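Local coordinates for protein neurotoxin (Clostridium botulinum, PDB 3N7L) that probably binds gangliosides on the neuronal surface, as the receptor-binding domain of a botulinum neurotoxin of serotype D/C, at residues F114-N119 against I147-M152; S122-N127 against D165-K170; E246-N251 against D276-Y281; M255-S260 against F268-N273. All coordinates share one frame; numbering follows the deposited sequence.

The four contacts form two neighbouring pairs. Interactions 1 and 2 belong to the lectin-like half of the domain, interactions 3 and 4 to the trefoil half. The centres of interactions 1 and 2 are about 7 Å apart. Strands 111-117 and 122-129 are neighbours in one sheet, with Leu116 N 2.7 Å from Gln124 O, probably hydrogen-bonded. Interaction 4 is nested within the loop closed by interaction 3, their centres about 8 Å apart. Probable hydrogen bonds tie these two: Glu279 OE1 to Lys272 N (2.8 Å) and Tyr281 N to Met259 O (2.9 Å). Between the halves the contact centres lie about 40 to 44 Å apart, and no contact of one pair touches the other.

Interaction 1. Residues F114-N119 against I147-M152; sequences FTLKQN and ITTNMM
In the core of the lectin-like beta-sandwich, Phe114 on strand 111-117 meets Ile147 on strand 143-150, a strand of the facing sheet. Phe114 CG stands anti to the backbone N (chi1 171°), which carries the ring across to the other layer. Ile147 CG2 sits over the ring face, 3.8 Å from the centroid and 7° off the normal, a CH-pi contact; the other branch touches the ring more tightly, Ile147 CD1 to Phe114 CD2 at 3.4 Å. Thr149 OG1 approaches Phe114 CE1 obliquely at 3.9 Å and has no polar partner in the model. Further along, Leu116 CD2 meets Thr149 CG2 tip to tip (4.2 Å) and Met151 SD at 4.1 Å, the doubly bent methionine chain sliding past the leucine. Met155 of strand 154-159 also packs against Phe114, Leu116 and Thr149. With no hydrogen bond between the segments, and the axes of strands 114-117 and 147-150 10.0 Å apart at closest approach and crossing at -27°, this is the face-to-face packing of an aligned beta-sandwich.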
loop_
_atom_site.group_PDB
_atom_site.type_symbol
_atom_site.label_atom_id
_atom_site.label_comp_id
_atom_site.label_asym_id
_atom_site.label_seq_id
_atom_site.Cartn_x
_atom_site.Cartn_y
_atom_site.Cartn_z
ATOM N N PHE A 114 -7.596 -3.521 -18.216
ATOM C CA PHE A 114 -9.029 -3.350 -18.375
ATOM C C PHE A 114 -9.308 -3.539 -19.856
ATOM O O PHE A 114 -8.697 -2.883 -20.705
ATOM C CB PHE A 114 -9.466 -1.951 -17.921
ATOM C CG PHE A 114 -10.900 -1.631 -18.245
ATOM C CD1 PHE A 114 -11.227 -0.928 -19.399
ATOM C CD2 PHE A 114 -11.928 -2.067 -17.414
ATOM C CE1 PHE A 114 -12.558 -0.663 -19.727
ATOM C CE2 PHE A 114 -13.263 -1.806 -17.731
ATOM C CZ PHE A 114 -13.576 -1.103 -18.891
ATOM N N THR A 115 -10.236 -4.440 -20.154
ATOM C CA THR A 115 -10.582 -4.759 -21.530
ATOM C C THR A 115 -12.032 -4.476 -21.883
ATOM O O THR A 115 -12.944 -4.822 -21.140
ATOM C CB THR A 115 -10.314 -6.254 -21.824
ATOM O OG1 THR A 115 -8.941 -6.551 -21.553
ATOM C CG2 THR A 115 -10.625 -6.585 -23.282
ATOM N N LEU A 116 -12.223 -3.841 -23.032
ATOM C CA LEU A 116 -13.546 -3.535 -23.561
ATOM C C LEU A 116 -13.677 -4.604 -24.651
ATOM O O LEU A 116 -12.954 -4.569 -25.644
ATOM C CB LEU A 116 -13.537 -2.126 -24.168
ATOM C CG LEU A 116 -14.569 -1.082 -23.723
ATOM C CD1 LEU A 116 -14.908 -1.246 -22.248
ATOM C CD2 LEU A 116 -14.016 0.318 -24.010
ATOM N N LYS A 117 -14.571 -5.566 -24.459
ATOM C CA LYS A 117 -14.720 -6.645 -25.432
ATOM C C LYS A 117 -15.989 -6.540 -26.276
ATOM O O LYS A 117 -17.090 -6.812 -25.794
ATOM C CB LYS A 117 -14.701 -7.990 -24.702
ATOM C CG LYS A 117 -14.641 -9.208 -25.612
ATOM C CD LYS A 117 -14.821 -10.477 -24.800
ATOM C CE LYS A 117 -14.559 -11.714 -25.641
ATOM N NZ LYS A 117 -13.137 -11.769 -26.066
ATOM N N GLN A 118 -15.845 -6.157 -27.539
ATOM C CA GLN A 118 -17.029 -6.057 -28.383
ATOM C C GLN A 118 -17.508 -7.454 -28.786
ATOM O O GLN A 118 -18.703 -7.727 -28.764
ATOM C CB GLN A 118 -16.760 -5.190 -29.614
ATOM C CG GLN A 118 -15.792 -5.754 -30.603
ATOM C CD GLN A 118 -15.749 -4.927 -31.870
ATOM O OE1 GLN A 118 -16.777 -4.705 -32.514
ATOM N NE2 GLN A 118 -14.557 -4.464 -32.236
ATOM N N ASN A 119 -16.579 -8.334 -29.152
ATOM C CA ASN A 119 -16.937 -9.709 -29.502
ATOM C C ASN A 119 -15.764 -10.657 -29.286
ATOM O O ASN A 119 -14.657 -10.221 -28.962
ATOM C CB ASN A 119 -17.461 -9.820 -30.948
ATOM C CG ASN A 119 -16.470 -9.337 -31.982
ATOM O OD1 ASN A 119 -15.308 -9.745 -31.994
ATOM N ND2 ASN A 119 -16.933 -8.467 -32.875
ATOM N N ILE A 147 -11.030 3.575 -13.368
ATOM C CA ILE A 147 -11.081 3.423 -14.815
ATOM C C ILE A 147 -12.212 4.302 -15.327
ATOM O O ILE A 147 -13.341 4.172 -14.868
ATOM C CB ILE A 147 -11.350 1.951 -15.203
ATOM C CG1 ILE A 147 -10.166 1.082 -14.770
ATOM C CG2 ILE A 147 -11.580 1.830 -16.713
ATOM C CD1 ILE A 147 -10.443 -0.413 -14.830
ATOM N N THR A 148 -11.910 5.214 -16.245
ATOM C CA THR A 148 -12.954 6.076 -16.799
ATOM C C THR A 148 -13.114 5.756 -18.283
ATOM O O THR A 148 -12.131 5.554 -18.994
ATOM C CB THR A 148 -12.643 7.593 -16.617
ATOM O OG1 THR A 148 -11.505 7.960 -17.401
ATOM C CG2 THR A 148 -12.375 7.914 -15.149
ATOM N N THR A 149 -14.355 5.693 -18.747
ATOM C CA THR A 149 -14.608 5.368 -20.140
ATOM C C THR A 149 -15.708 6.197 -20.780
ATOM O O THR A 149 -16.822 6.281 -20.264
ATOM C CB THR A 149 -15.000 3.875 -20.308
ATOM O OG1 THR A 149 -13.903 3.035 -19.925
ATOM C CG2 THR A 149 -15.376 3.578 -21.758
ATOM N N ASN A 150 -15.375 6.813 -21.907
ATOM C CA ASN A 150 -16.333 7.589 -22.682
ATOM C C ASN A 150 -16.348 6.848 -24.016
ATOM O O ASN A 150 -15.373 6.902 -24.763
ATOM C CB ASN A 150 -15.844 9.019 -22.902
ATOM C CG ASN A 150 -16.835 9.853 -23.701
ATOM O OD1 ASN A 150 -17.562 9.332 -24.545
ATOM N ND2 ASN A 150 -16.855 11.155 -23.447
ATOM N N MET A 151 -17.441 6.149 -24.304
ATOM C CA MET A 151 -17.545 5.379 -25.538
ATOM C C MET A 151 -17.384 6.212 -26.807
ATOM O O MET A 151 -17.173 5.668 -27.889
ATOM C CB MET A 151 -18.863 4.605 -25.567
ATOM C CG MET A 151 -18.962 3.512 -24.496
ATOM S SD MET A 151 -17.594 2.302 -24.558
ATOM C CE MET A 151 -18.109 1.277 -25.934
ATOM N N MET A 152 -17.483 7.530 -26.682
ATOM C CA MET A 152 -17.293 8.400 -27.836
ATOM C C MET A 152 -16.055 9.268 -27.601
ATOM O O MET A 152 -15.809 10.239 -28.319
ATOM C CB MET A 152 -18.529 9.274 -28.085
ATOM C CG MET A 152 -19.528 9.337 -26.944
ATOM S SD MET A 152 -20.720 7.980 -26.922
ATOM C CE MET A 152 -22.086 8.725 -27.795
#

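Interaction 2. Residues S122-N127 against D165-K170; sequences SEQDIN and DTIKVK
Gln124 of strand 122-129 bonds to Lys168, at the end of strand 162-168, and to Lys170 in the loop after it. Its CG is anti to the backbone N (chi1 -179°) and the chain stays extended, so the amide reaches the backbone on either side of Val169. Gln124 OE1 accepts from Lys170 N at 2.9 Å in a nearly straight bond (168° at the hydrogen). Gln124 NE2 donates to Lys168 O, also at 2.9 Å but more bent (139°), with the acceptor tilted out of the amide plane. One accepted and one donated bond thus fix the rotation of the amide.

An apolar contact flanks it: Ile167 CD1 comes tip to tip with the glutamine, 3.6 Å from Gln124 CG.

Other contacts set carbon against oxygen. Lys170 CG lies 3.5 Å from Gln124 OE1. Ile126 and Asp165 slide past each other in opposite directions, with Ile126 CG1 only 3.0 Å from Asp165 OD2, a tight fit. The extended Lys170 chain reaches across to the other segment, where its NZ is 3.6 Å from Glu123 O, a pair that is not a hydrogen bond.

The strands run antiparallel in direction but belong to different sheets, each at the end of its own, and no backbone-to-backbone bond joins the segments. The chemistry implies that one side-chain amide supplies both hydrogen bonds between the two layers, to the backbone where strand 162-168 gives way to loop.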
loop_
_atom_site.group_PDB
_atom_site.type_symbol
_atom_site.label_atom_id
_atom_site.label_comp_id
_atom_site.label_asym_id
_atom_site.label_seq_id
_atom_site.Cartn_x
_atom_site.Cartn_y
_atom_site.Cartn_z
ATOM N N SER A 122 -12.774 -9.332 -31.273
ATOM C CA SER A 122 -12.143 -8.036 -31.072
ATOM C C SER A 122 -12.372 -7.385 -29.719
ATOM O O SER A 122 -13.391 -7.593 -29.060
ATOM C CB SER A 122 -12.579 -7.077 -32.178
ATOM O OG SER A 122 -13.978 -7.144 -32.373
ATOM N N GLU A 123 -11.406 -6.573 -29.319
ATOM C CA GLU A 123 -11.473 -5.891 -28.046
ATOM C C GLU A 123 -10.459 -4.763 -28.028
ATOM O O GLU A 123 -9.639 -4.628 -28.937
ATOM C CB GLU A 123 -11.162 -6.883 -26.928
ATOM C CG GLU A 123 -9.769 -7.477 -27.027
ATOM C CD GLU A 123 -9.580 -8.682 -26.132
ATOM O OE1 GLU A 123 -8.423 -9.117 -25.957
ATOM O OE2 GLU A 123 -10.588 -9.202 -25.608
ATOM N N GLN A 124 -10.526 -3.945 -26.990
ATOM C CA GLN A 124 -9.595 -2.843 -26.843
ATOM C C GLN A 124 -9.272 -2.792 -25.362
ATOM O O GLN A 124 -10.157 -2.915 -24.521
ATOM C CB GLN A 124 -10.232 -1.536 -27.314
ATOM C CG GLN A 124 -9.317 -0.322 -27.208
ATOM C CD GLN A 124 -9.897 0.904 -27.897
ATOM O OE1 GLN A 124 -11.112 1.111 -27.895
ATOM N NE2 GLN A 124 -9.028 1.728 -28.479
ATOM N N ASP A 125 -8.001 -2.625 -25.033
ATOM C CA ASP A 125 -7.638 -2.602 -23.634
ATOM C C ASP A 125 -6.628 -1.537 -23.286
ATOM O O ASP A 125 -5.912 -1.025 -24.139
ATOM C CB ASP A 125 -7.119 -3.980 -23.216
ATOM C CG ASP A 125 -5.930 -4.421 -24.034
ATOM O OD1 ASP A 125 -5.812 -5.637 -24.305
ATOM O OD2 ASP A 125 -5.106 -3.556 -24.402
ATOM N N ILE A 126 -6.594 -1.211 -22.007
ATOM C CA ILE A 126 -5.685 -0.218 -21.480
ATOM C C ILE A 126 -5.069 -0.891 -20.250
ATOM O O ILE A 126 -5.667 -1.812 -19.683
ATOM C CB ILE A 126 -6.476 1.057 -21.113
ATOM C CG1 ILE A 126 -5.520 2.174 -20.708
ATOM C CG2 ILE A 126 -7.479 0.754 -20.010
ATOM C CD1 ILE A 126 -6.218 3.512 -20.512
ATOM N N ASN A 127 -3.881 -0.466 -19.835
ATOM C CA ASN A 127 -3.275 -1.118 -18.682
ATOM C C ASN A 127 -2.353 -0.278 -17.825
ATOM O O ASN A 127 -1.943 0.821 -18.190
ATOM C CB ASN A 127 -2.490 -2.360 -19.125
ATOM C CG ASN A 127 -1.195 -2.009 -19.844
ATOM O OD1 ASN A 127 -1.115 -2.069 -21.071
ATOM N ND2 ASN A 127 -0.179 -1.629 -19.080
ATOM N N ASP A 165 -2.556 5.696 -18.116
ATOM C CA ASP A 165 -2.660 5.487 -19.551
ATOM C C ASP A 165 -3.990 6.024 -20.073
ATOM O O ASP A 165 -4.953 6.171 -19.322
ATOM C CB ASP A 165 -2.514 3.988 -19.848
ATOM C CG ASP A 165 -2.328 3.688 -21.331
ATOM O OD1 ASP A 165 -1.694 4.499 -22.041
ATOM O OD2 ASP A 165 -2.801 2.622 -21.779
ATOM N N THR A 166 -4.035 6.330 -21.360
ATOM C CA THR A 166 -5.249 6.847 -21.969
ATOM C C THR A 166 -5.235 6.556 -23.457
ATOM O O THR A 166 -4.201 6.685 -24.101
ATOM C CB THR A 166 -5.372 8.372 -21.754
ATOM O OG1 THR A 166 -6.331 8.910 -22.676
ATOM C CG2 THR A 166 -4.034 9.054 -21.967
ATOM N N ILE A 167 -6.377 6.141 -23.993
ATOM C CA ILE A 167 -6.486 5.859 -25.416
ATOM C C ILE A 167 -7.893 6.143 -25.925
ATOM O O ILE A 167 -8.879 5.996 -25.200
ATOM C CB ILE A 167 -6.141 4.388 -25.763
ATOM C CG1 ILE A 167 -7.254 3.456 -25.291
ATOM C CG2 ILE A 167 -4.820 3.986 -25.109
ATOM C CD1 ILE A 167 -7.048 2.015 -25.716
ATOM N N LYS A 168 -7.960 6.554 -27.184
ATOM C CA LYS A 168 -9.212 6.858 -27.860
ATOM C C LYS A 168 -9.972 5.548 -28.091
ATOM O O LYS A 168 -9.416 4.576 -28.616
ATOM C CB LYS A 168 -8.893 7.551 -29.195
ATOM C CG LYS A 168 -10.050 7.719 -30.168
ATOM C CD LYS A 168 -11.088 8.732 -29.705
ATOM C CE LYS A 168 -12.111 8.995 -30.825
ATOM N NZ LYS A 168 -13.208 9.938 -30.436
ATOM N N VAL A 169 -11.235 5.512 -27.676
ATOM C CA VAL A 169 -12.053 4.319 -27.856
ATOM C C VAL A 169 -12.346 4.145 -29.346
ATOM O O VAL A 169 -12.773 5.087 -30.015
ATOM C CB VAL A 169 -13.383 4.431 -27.077
ATOM C CG1 VAL A 169 -14.260 3.214 -27.347
ATOM C CG2 VAL A 169 -13.099 4.545 -25.584
ATOM N N LYS A 170 -12.099 2.946 -29.867
ATOM C CA LYS A 170 -12.338 2.683 -31.282
ATOM C C LYS A 170 -13.793 2.277 -31.505
ATOM O O LYS A 170 -14.560 2.123 -30.552
ATOM C CB LYS A 170 -11.399 1.579 -31.794
ATOM C CG LYS A 170 -11.694 0.185 -31.248
ATOM C CD LYS A 170 -10.808 -0.881 -31.907
ATOM C CE LYS A 170 -11.234 -2.294 -31.501
ATOM N NZ LYS A 170 -10.428 -3.362 -32.168
#

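Interaction 3. Residues E246-N251 against D276-Y281; sequences EYYMIN and DFNEGY
The irregular segment 276-281 passes over strand 246-251 with no direct hydrogen bond, setting its carbonyls against one face and an edge of Tyr248; Asn278 is the centre of an inverse gamma turn closed by a weak bond from Glu279 N to Phe277 O. The Tyr248 ring is the main surface of contact. Phe277 O stands over the centre of one face, 3.4 Å above the plane of the Tyr248 ring. Glu279 O approaches Tyr248 CE2 obliquely at 3.4 Å, while Gly280 O lies at the ring edge, close to the plane. At the phenol end, Asn278 CB is 3.6 Å from Tyr248 OH, the two side chains crossing at about a right angle. Apolar packing continues the contact on the same side of the strand, where Ile250 CD1 meets Phe277 CD2 at 3.5 Å.

Two waters make the polar connections. One, in the plane of the ring, is 2.7 Å from Tyr248 OH and donates to Gly280 O; the other accepts from Met249 N at 2.8 Å and donates to Tyr281 O. The chemistry therefore implies an aromatic ring met on one face and at its edge mainly by backbone carbonyls, with water, rather than direct pairing, serving the hydroxyl, Met249 N and the carbonyls of Gly280 and Tyr281.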
loop_
_atom_site.group_PDB
_atom_site.type_symbol
_atom_site.label_atom_id
_atom_site.label_comp_id
_atom_site.label_asym_id
_atom_site.label_seq_id
_atom_site.Cartn_x
_atom_site.Cartn_y
_atom_site.Cartn_z
ATOM N N GLU A 246 5.635 -6.540 15.543
ATOM C CA GLU A 246 6.943 -6.578 14.905
ATOM C C GLU A 246 6.879 -6.115 13.451
ATOM O O GLU A 246 5.990 -6.517 12.698
ATOM C CB GLU A 246 7.516 -7.996 14.971
ATOM C CG GLU A 246 8.037 -8.393 16.338
ATOM C CD GLU A 246 8.709 -9.759 16.334
ATOM O OE1 GLU A 246 9.522 -10.022 17.237
ATOM O OE2 GLU A 246 8.421 -10.572 15.434
ATOM N N TYR A 247 7.826 -5.259 13.078
ATOM C CA TYR A 247 7.929 -4.719 11.723
ATOM C C TYR A 247 9.389 -4.625 11.341
ATOM O O TYR A 247 10.265 -4.505 12.207
ATOM C CB TYR A 247 7.383 -3.285 11.641
ATOM C CG TYR A 247 5.888 -3.130 11.738
ATOM C CD1 TYR A 247 5.064 -3.403 10.646
ATOM C CD2 TYR A 247 5.295 -2.692 12.923
ATOM C CE1 TYR A 247 3.679 -3.245 10.736
ATOM C CE2 TYR A 247 3.912 -2.533 13.028
ATOM C CZ TYR A 247 3.112 -2.813 11.933
ATOM O OH TYR A 247 1.749 -2.684 12.034
ATOM N N TYR A 248 9.650 -4.667 10.039
ATOM C CA TYR A 248 11.001 -4.486 9.545
ATOM C C TYR A 248 10.997 -3.013 9.153
ATOM O O TYR A 248 10.175 -2.577 8.340
ATOM C CB TYR A 248 11.278 -5.367 8.325
ATOM C CG TYR A 248 11.482 -6.823 8.683
ATOM C CD1 TYR A 248 10.474 -7.760 8.479
ATOM C CD2 TYR A 248 12.682 -7.256 9.254
ATOM C CE1 TYR A 248 10.652 -9.102 8.833
ATOM C CE2 TYR A 248 12.870 -8.591 9.610
ATOM C CZ TYR A 248 11.852 -9.509 9.394
ATOM O OH TYR A 248 12.043 -10.827 9.721
ATOM N N MET A 249 11.889 -2.245 9.763
ATOM C CA MET A 249 11.975 -0.824 9.481
ATOM C C MET A 249 12.971 -0.622 8.358
ATOM O O MET A 249 14.123 -1.064 8.448
ATOM C CB MET A 249 12.421 -0.076 10.728
ATOM C CG MET A 249 12.219 1.415 10.639
ATOM S SD MET A 249 12.618 2.185 12.202
ATOM C CE MET A 249 14.212 2.853 11.822
ATOM N N ILE A 250 12.533 0.060 7.306
ATOM C CA ILE A 250 13.384 0.274 6.144
ATOM C C ILE A 250 13.271 1.692 5.607
ATOM O O ILE A 250 12.198 2.297 5.658
ATOM C CB ILE A 250 12.981 -0.694 5.007
ATOM C CG1 ILE A 250 12.836 -2.118 5.563
ATOM C CG2 ILE A 250 14.021 -0.650 3.880
ATOM C CD1 ILE A 250 12.299 -3.117 4.549
ATOM N N ASN A 251 14.380 2.212 5.092
ATOM C CA ASN A 251 14.403 3.549 4.517
ATOM C C ASN A 251 14.106 3.415 3.025
ATOM O O ASN A 251 14.669 2.552 2.341
ATOM C CB ASN A 251 15.769 4.205 4.732
ATOM C CG ASN A 251 15.780 5.668 4.315
ATOM O OD1 ASN A 251 15.878 5.988 3.132
ATOM N ND2 ASN A 251 15.660 6.565 5.295
ATOM N N ASP A 276 11.732 -11.734 -0.208
ATOM C CA ASP A 276 11.085 -11.306 1.038
ATOM C C ASP A 276 11.828 -10.139 1.682
ATOM O O ASP A 276 12.864 -9.704 1.188
ATOM C CB ASP A 276 11.068 -12.450 2.055
ATOM C CG ASP A 276 9.939 -13.418 1.829
ATOM O OD1 ASP A 276 9.902 -14.453 2.527
ATOM O OD2 ASP A 276 9.081 -13.144 0.962
ATOM N N PHE A 277 11.290 -9.640 2.791
ATOM C CA PHE A 277 11.936 -8.563 3.537
ATOM C C PHE A 277 12.344 -9.118 4.898
ATOM O O PHE A 277 12.766 -8.378 5.789
ATOM C CB PHE A 277 10.991 -7.377 3.745
ATOM C CG PHE A 277 10.798 -6.534 2.523
ATOM C CD1 PHE A 277 9.661 -6.676 1.735
ATOM C CD2 PHE A 277 11.767 -5.612 2.143
ATOM C CE1 PHE A 277 9.493 -5.914 0.586
ATOM C CE2 PHE A 277 11.613 -4.841 0.993
ATOM C CZ PHE A 277 10.473 -4.992 0.211
ATOM N N ASN A 278 12.238 -10.434 5.041
ATOM C CA ASN A 278 12.546 -11.086 6.304
ATOM C C ASN A 278 14.011 -11.396 6.591
ATOM O O ASN A 278 14.463 -12.537 6.491
ATOM C CB ASN A 278 11.685 -12.342 6.435
ATOM C CG ASN A 278 10.194 -12.011 6.467
ATOM O OD1 ASN A 278 9.680 -11.339 5.571
ATOM N ND2 ASN A 278 9.499 -12.474 7.503
ATOM N N GLU A 279 14.741 -10.357 6.977
ATOM C CA GLU A 279 16.150 -10.472 7.311
ATOM C C GLU A 279 16.493 -9.368 8.309
ATOM O O GLU A 279 15.946 -8.266 8.243
ATOM C CB GLU A 279 17.001 -10.348 6.041
ATOM C CG GLU A 279 18.500 -10.411 6.278
ATOM C CD GLU A 279 19.278 -10.769 5.017
ATOM O OE1 GLU A 279 18.797 -10.457 3.901
ATOM O OE2 GLU A 279 20.379 -11.357 5.146
ATOM N N GLY A 280 17.377 -9.674 9.250
ATOM C CA GLY A 280 17.768 -8.686 10.234
ATOM C C GLY A 280 16.842 -8.575 11.430
ATOM O O GLY A 280 15.938 -9.381 11.614
ATOM N N TYR A 281 17.072 -7.547 12.236
ATOM C CA TYR A 281 16.286 -7.309 13.435
ATOM C C TYR A 281 14.980 -6.580 13.167
ATOM O O TYR A 281 14.889 -5.750 12.260
ATOM C CB TYR A 281 17.129 -6.527 14.446
ATOM C CG TYR A 281 18.395 -7.263 14.804
ATOM C CD1 TYR A 281 19.640 -6.631 14.741
ATOM C CD2 TYR A 281 18.355 -8.614 15.154
ATOM C CE1 TYR A 281 20.815 -7.330 15.009
ATOM C CE2 TYR A 281 19.523 -9.322 15.424
ATOM C CZ TYR A 281 20.747 -8.678 15.348
ATOM O OH TYR A 281 21.899 -9.390 15.596
HETATM O O HOH W 1 14.549 -11.397 10.447
HETATM O O HOH W 2 13.840 -3.301 11.443
#

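Interaction 4. Residues M255-S260 against F268-N273; sequences MNRYMS and FNTRKN
Arg271 and Met255 close the open end of this antiparallel hairpin, in which the axes of strands 257-260 and 268-270 are turned 135° from each other. Arg271 CG lies between the backbone N and the carbonyl carbon (chi1 67°), and a bend at chi3 brings Arg271 NE to Met255 O at 2.8 Å, on a carbonyl lone pair; Arg271 NH2 adds a weak bond to the same oxygen. Arg257 bends at chi2 (-83°), laying its guanidinium over Thr270, whose OG1 sits 3.2 Å above the plane without a hydrogen bond, while Arg257 NH1 bonds weakly in plane to Phe268 O. Tyr258 lays its ring over Asn269 CB, 4.0 Å from the centroid, with Arg271 CA at the ring edge. Met259 and Phe268 run side by side, Met259 CG to Phe268 CE2 at 3.6 Å. The hydrogen-bonded pair Tyr258 and Asn269 sets the register. Around the hairpin, Phe268 and Arg257 rest on Leu397 of strand 394-402, and Met255 and Arg271 on Ile250 of strand 246-251.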
loop_
_atom_site.group_PDB
_atom_site.type_symbol
_atom_site.label_atom_id
_atom_site.label_comp_id
_atom_site.label_asym_id
_atom_site.label_seq_id
_atom_site.Cartn_x
_atom_site.Cartn_y
_atom_site.Cartn_z
ATOM N N MET A 255 16.049 0.151 0.106
ATOM C CA MET A 255 15.172 -1.007 0.256
ATOM C C MET A 255 15.956 -2.324 0.300
ATOM O O MET A 255 15.453 -3.332 0.801
ATOM C CB MET A 255 14.144 -1.050 -0.881
ATOM C CG MET A 255 13.130 0.095 -0.864
ATOM S SD MET A 255 12.229 0.264 0.702
ATOM C CE MET A 255 11.223 -1.224 0.706
ATOM N N ASN A 256 17.182 -2.317 -0.216
ATOM C CA ASN A 256 17.991 -3.529 -0.202
ATOM C C ASN A 256 18.891 -3.606 1.022
ATOM O O ASN A 256 19.946 -4.241 0.991
ATOM C CB ASN A 256 18.823 -3.639 -1.488
ATOM C CG ASN A 256 18.028 -4.239 -2.636
ATOM O OD1 ASN A 256 18.158 -3.827 -3.797
ATOM N ND2 ASN A 256 17.200 -5.225 -2.316
ATOM N N ARG A 257 18.467 -2.949 2.099
ATOM C CA ARG A 257 19.214 -2.961 3.354
ATOM C C ARG A 257 18.311 -3.430 4.483
ATOM O O ARG A 257 17.114 -3.158 4.484
ATOM C CB ARG A 257 19.734 -1.559 3.687
ATOM C CG ARG A 257 20.768 -1.037 2.714
ATOM C CD ARG A 257 22.156 -1.558 3.036
ATOM N NE ARG A 257 23.037 -1.364 1.895
ATOM C CZ ARG A 257 24.353 -1.198 1.960
ATOM N NH1 ARG A 257 24.991 -1.190 3.134
ATOM N NH2 ARG A 257 25.034 -1.044 0.831
ATOM N N TYR A 258 18.886 -4.147 5.439
ATOM C CA TYR A 258 18.126 -4.600 6.596
ATOM C C TYR A 258 18.864 -4.087 7.824
ATOM O O TYR A 258 20.021 -3.676 7.735
ATOM C CB TYR A 258 18.006 -6.136 6.617
ATOM C CG TYR A 258 19.307 -6.878 6.834
ATOM C CD1 TYR A 258 19.851 -7.023 8.116
ATOM C CD2 TYR A 258 19.987 -7.455 5.758
ATOM C CE1 TYR A 258 21.034 -7.730 8.320
ATOM C CE2 TYR A 258 21.175 -8.158 5.946
ATOM C CZ TYR A 258 21.690 -8.295 7.226
ATOM O OH TYR A 258 22.850 -9.001 7.404
ATOM N N MET A 259 18.191 -4.102 8.967
ATOM C CA MET A 259 18.778 -3.617 10.207
ATOM C C MET A 259 19.612 -4.622 10.987
ATOM O O MET A 259 19.178 -5.744 11.244
ATOM C CB MET A 259 17.680 -3.094 11.128
ATOM C CG MET A 259 17.537 -1.595 11.142
ATOM S SD MET A 259 16.210 -1.062 12.247
ATOM C CE MET A 259 16.619 -1.915 13.737
ATOM N N SER A 260 20.810 -4.196 11.371
ATOM C CA SER A 260 21.698 -5.017 12.168
ATOM C C SER A 260 22.243 -4.136 13.292
ATOM O O SER A 260 21.855 -2.971 13.425
ATOM C CB SER A 260 22.846 -5.560 11.321
ATOM O OG SER A 260 23.600 -6.500 12.068
ATOM N N PHE A 268 23.115 -0.693 8.778
ATOM C CA PHE A 268 22.339 -1.334 7.730
ATOM C C PHE A 268 23.223 -2.170 6.827
ATOM O O PHE A 268 24.259 -1.702 6.351
ATOM C CB PHE A 268 21.595 -0.289 6.899
ATOM C CG PHE A 268 20.518 0.429 7.660
ATOM C CD1 PHE A 268 20.786 1.627 8.315
ATOM C CD2 PHE A 268 19.229 -0.090 7.713
ATOM C CE1 PHE A 268 19.780 2.302 9.009
ATOM C CE2 PHE A 268 18.213 0.575 8.404
ATOM C CZ PHE A 268 18.492 1.775 9.052
ATOM N N ASN A 269 22.814 -3.414 6.610
ATOM C CA ASN A 269 23.560 -4.331 5.760
ATOM C C ASN A 269 22.755 -4.683 4.512
ATOM O O ASN A 269 21.523 -4.583 4.508
ATOM C CB ASN A 269 23.900 -5.612 6.527
ATOM C CG ASN A 269 24.802 -5.351 7.723
ATOM O OD1 ASN A 269 25.547 -4.371 7.756
ATOM N ND2 ASN A 269 24.751 -6.241 8.699
ATOM N N THR A 270 23.455 -5.090 3.456
ATOM C CA THR A 270 22.802 -5.461 2.206
ATOM C C THR A 270 22.062 -6.789 2.388
ATOM O O THR A 270 22.652 -7.772 2.834
ATOM C CB THR A 270 23.837 -5.599 1.073
ATOM O OG1 THR A 270 24.515 -4.348 0.913
ATOM C CG2 THR A 270 23.158 -5.969 -0.246
ATOM N N ARG A 271 20.773 -6.821 2.054
ATOM C CA ARG A 271 20.015 -8.056 2.216
ATOM C C ARG A 271 20.433 -9.099 1.175
ATOM O O ARG A 271 20.962 -8.761 0.111
ATOM C CB ARG A 271 18.492 -7.793 2.174
ATOM C CG ARG A 271 17.926 -7.322 0.858
ATOM C CD ARG A 271 16.407 -7.105 0.949
ATOM N NE ARG A 271 16.045 -5.947 1.766
ATOM C CZ ARG A 271 15.498 -6.004 2.979
ATOM N NH1 ARG A 271 15.232 -7.172 3.550
ATOM N NH2 ARG A 271 15.212 -4.882 3.628
ATOM N N LYS A 272 20.214 -10.365 1.510
ATOM C CA LYS A 272 20.589 -11.488 0.656
ATOM C C LYS A 272 19.862 -11.539 -0.688
ATOM O O LYS A 272 20.484 -11.768 -1.723
ATOM C CB LYS A 272 20.372 -12.800 1.413
ATOM C CG LYS A 272 20.932 -14.016 0.697
ATOM C CD LYS A 272 20.734 -15.287 1.511
ATOM C CE LYS A 272 21.340 -16.495 0.801
ATOM N NZ LYS A 272 20.746 -16.689 -0.549
ATOM N N ASN A 273 18.548 -11.336 -0.670
ATOM C CA ASN A 273 17.762 -11.344 -1.901
ATOM C C ASN A 273 16.428 -10.629 -1.710
ATOM O O ASN A 273 16.110 -10.172 -0.612
ATOM C CB ASN A 273 17.522 -12.777 -2.384
ATOM C CG ASN A 273 16.859 -13.638 -1.338
ATOM O OD1 ASN A 273 17.443 -14.618 -0.868
ATOM N ND2 ASN A 273 15.634 -13.278 -0.960
#